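Local coordinates for protein probable zinc protease PqqL (Escherichia coli, PDB 6OFT) that probably acts as a zinc-dependent endopeptidase of the M16 family in the periplasm, this chain being the first half of the protease, at residues Val56-Phe61 against Thr139-Ala144. Sequence-based numbering, arbitrary orientation.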
loop_
_atom_site.group_PDB
_atom_site.type_symbol
_atom_site.label_atom_id
_atom_site.label_comp_id
_atom_site.label_asym_id
_atom_site.label_seq_id
_atom_site.Cartn_x
_atom_site.Cartn_y
_atom_site.Cartn_z
ATOM N N VAL A 56 -21.045 2.057 -1.644
ATOM C CA VAL A 56 -21.172 3.129 -2.658
ATOM C C VAL A 56 -20.424 2.740 -3.961
ATOM O O VAL A 56 -20.976 2.901 -5.046
ATOM C CB VAL A 56 -20.745 4.539 -2.118
ATOM C CG1 VAL A 56 -20.485 5.534 -3.253
ATOM C CG2 VAL A 56 -21.783 5.098 -1.155
ATOM N N GLU A 57 -19.184 2.206 -3.824
ATOM C CA GLU A 57 -18.318 1.752 -4.917
ATOM C C GLU A 57 -19.026 0.718 -5.814
ATOM O O GLU A 57 -19.049 0.880 -7.026
ATOM C CB GLU A 57 -17.009 1.195 -4.338
ATOM C CG GLU A 57 -16.000 0.727 -5.379
ATOM C CD GLU A 57 -15.576 -0.707 -5.143
ATOM O OE1 GLU A 57 -15.892 -1.569 -5.988
ATOM O OE2 GLU A 57 -14.957 -0.976 -4.092
ATOM N N HIS A 58 -19.643 -0.299 -5.200
ATOM C CA HIS A 58 -20.436 -1.319 -5.888
ATOM C C HIS A 58 -21.648 -0.695 -6.614
ATOM O O HIS A 58 -21.971 -1.094 -7.733
ATOM C CB HIS A 58 -20.915 -2.377 -4.873
ATOM C CG HIS A 58 -19.895 -3.436 -4.595
ATOM N ND1 HIS A 58 -20.085 -4.735 -5.011
ATOM C CD2 HIS A 58 -18.695 -3.349 -3.975
ATOM C CE1 HIS A 58 -19.009 -5.399 -4.628
ATOM N NE2 HIS A 58 -18.143 -4.609 -4.003
ATOM N N MET A 59 -22.272 0.316 -6.005
ATOM C CA MET A 59 -23.453 0.971 -6.575
ATOM C C MET A 59 -23.169 1.767 -7.853
ATOM O O MET A 59 -24.120 2.115 -8.554
ATOM C CB MET A 59 -24.180 1.847 -5.535
ATOM C CG MET A 59 -24.908 1.071 -4.427
ATOM S SD MET A 59 -25.965 -0.313 -4.941
ATOM C CE MET A 59 -27.074 0.521 -6.160
ATOM N N MET A 60 -21.883 2.017 -8.192
ATOM C CA MET A 60 -21.538 2.755 -9.418
ATOM C C MET A 60 -21.820 1.923 -10.668
ATOM O O MET A 60 -22.109 2.467 -11.737
ATOM C CB MET A 60 -20.069 3.235 -9.397
ATOM C CG MET A 60 -19.776 4.305 -8.343
ATOM S SD MET A 60 -20.852 5.764 -8.353
ATOM C CE MET A 60 -21.869 5.394 -6.947
ATOM N N PHE A 61 -21.798 0.603 -10.508
ATOM C CA PHE A 61 -22.037 -0.347 -11.590
ATOM C C PHE A 61 -23.489 -0.818 -11.628
ATOM O O PHE A 61 -23.799 -1.739 -12.386
ATOM C CB PHE A 61 -21.067 -1.543 -11.451
ATOM C CG PHE A 61 -19.619 -1.107 -11.417
ATOM C CD1 PHE A 61 -18.916 -0.880 -12.597
ATOM C CD2 PHE A 61 -18.966 -0.900 -10.207
ATOM C CE1 PHE A 61 -17.581 -0.471 -12.562
ATOM C CE2 PHE A 61 -17.641 -0.464 -10.178
ATOM C CZ PHE A 61 -16.957 -0.258 -11.356
ATOM N N THR A 139 -22.362 -9.355 1.223
ATOM C CA THR A 139 -22.438 -10.397 2.257
ATOM C C THR A 139 -21.668 -11.653 1.805
ATOM O O THR A 139 -20.882 -12.191 2.591
ATOM C CB THR A 139 -23.915 -10.679 2.648
ATOM O OG1 THR A 139 -24.560 -9.455 3.010
ATOM C CG2 THR A 139 -24.051 -11.688 3.802
ATOM N N GLU A 140 -21.842 -12.067 0.520
ATOM C CA GLU A 140 -21.153 -13.228 -0.050
ATOM C C GLU A 140 -19.647 -13.003 -0.201
ATOM O O GLU A 140 -18.858 -13.897 0.124
ATOM C CB GLU A 140 -21.806 -13.681 -1.363
ATOM C CG GLU A 140 -23.044 -14.520 -1.108
ATOM C CD GLU A 140 -23.736 -15.074 -2.335
ATOM O OE1 GLU A 140 -23.632 -16.299 -2.582
ATOM O OE2 GLU A 140 -24.401 -14.283 -3.042
ATOM N N GLU A 141 -19.248 -11.798 -0.653
ATOM C CA GLU A 141 -17.843 -11.427 -0.815
ATOM C C GLU A 141 -17.125 -11.384 0.536
ATOM O O GLU A 141 -15.981 -11.824 0.627
ATOM C CB GLU A 141 -17.711 -10.094 -1.556
ATOM C CG GLU A 141 -18.112 -10.199 -3.018
ATOM C CD GLU A 141 -18.191 -8.892 -3.778
ATOM O OE1 GLU A 141 -18.396 -8.944 -5.013
ATOM O OE2 GLU A 141 -18.051 -7.819 -3.146
ATOM N N TRP A 142 -17.816 -10.904 1.586
ATOM C CA TRP A 142 -17.308 -10.849 2.954
ATOM C C TRP A 142 -16.881 -12.250 3.423
ATOM O O TRP A 142 -15.759 -12.409 3.908
ATOM C CB TRP A 142 -18.378 -10.255 3.882
ATOM C CG TRP A 142 -18.118 -10.425 5.353
ATOM C CD1 TRP A 142 -17.237 -9.720 6.118
ATOM C CD2 TRP A 142 -18.790 -11.328 6.242
ATOM N NE1 TRP A 142 -17.299 -10.142 7.425
ATOM C CE2 TRP A 142 -18.256 -11.119 7.534
ATOM C CE3 TRP A 142 -19.794 -12.300 6.072
ATOM C CZ2 TRP A 142 -18.686 -11.852 8.651
ATOM C CZ3 TRP A 142 -20.225 -13.022 7.180
ATOM C CH2 TRP A 142 -19.678 -12.790 8.451
ATOM N N ARG A 143 -17.754 -13.260 3.226
ATOM C CA ARG A 143 -17.490 -14.652 3.584
ATOM C C ARG A 143 -16.365 -15.281 2.724
ATOM O O ARG A 143 -15.471 -15.928 3.277
ATOM C CB ARG A 143 -18.795 -15.489 3.537
ATOM C CG ARG A 143 -18.626 -17.019 3.684
ATOM C CD ARG A 143 -17.927 -17.456 4.975
ATOM N NE ARG A 143 -17.720 -18.907 5.035
ATOM C CZ ARG A 143 -16.528 -19.500 5.051
ATOM N NH1 ARG A 143 -15.414 -18.776 5.012
ATOM N NH2 ARG A 143 -16.440 -20.822 5.111
ATOM N N ALA A 144 -16.423 -15.087 1.390
ATOM C CA ALA A 144 -15.478 -15.638 0.416
ATOM C C ALA A 144 -14.013 -15.307 0.678
ATOM O O ALA A 144 -13.168 -16.195 0.566
ATOM C CB ALA A 144 -15.866 -15.217 -0.993
#
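H58 and E141 are the two residues that meet here, reaching toward each other from opposite directions across backbones whose CA atoms are 11.6 Å apart. The touch is between a ring edge and a carboxylate: OE2 of E141 sits 3.0 Å from CE1 of H58, close to the plane of the imidazole, with OE1 of E141 farther off at 3.6 Å from the same carbon. The two flat groups are turned 55° apart. E141 gets there on an extended chain (chi2 172°), which carries its carboxylate straight out from helix 128-144.

In polar terms the pair is loose. NE2 of H58 lies 3.3 Å from OE2 of E141, but the angle is too poor for a hydrogen bond.

The ring's rotation is fixed from elsewhere: ND1 of H58 is hydrogen-bonded to OE1 of E134, about two turns earlier on the same helix as E141, which leaves the NE2 and CE1 edge turned to E141, and H54 meets the ring edge-to-face. An alanine in place of H58 would probably leave E134 without this hydrogen-bond partner, leave the E141 carboxylate without the ring edge it meets here, and take away a predicted zinc ligand.

On the same turn, E57, the predicted proton acceptor, holds its OE2 to the hydroxyl of T91. H54, E57 and H58 make up the inverted HXXEH motif of M16 peptidases; E141, beside NE2, is placed much as the zinc-binding glutamate is in M16 relatives, though the predicted ligand on helix 128-144 is E134.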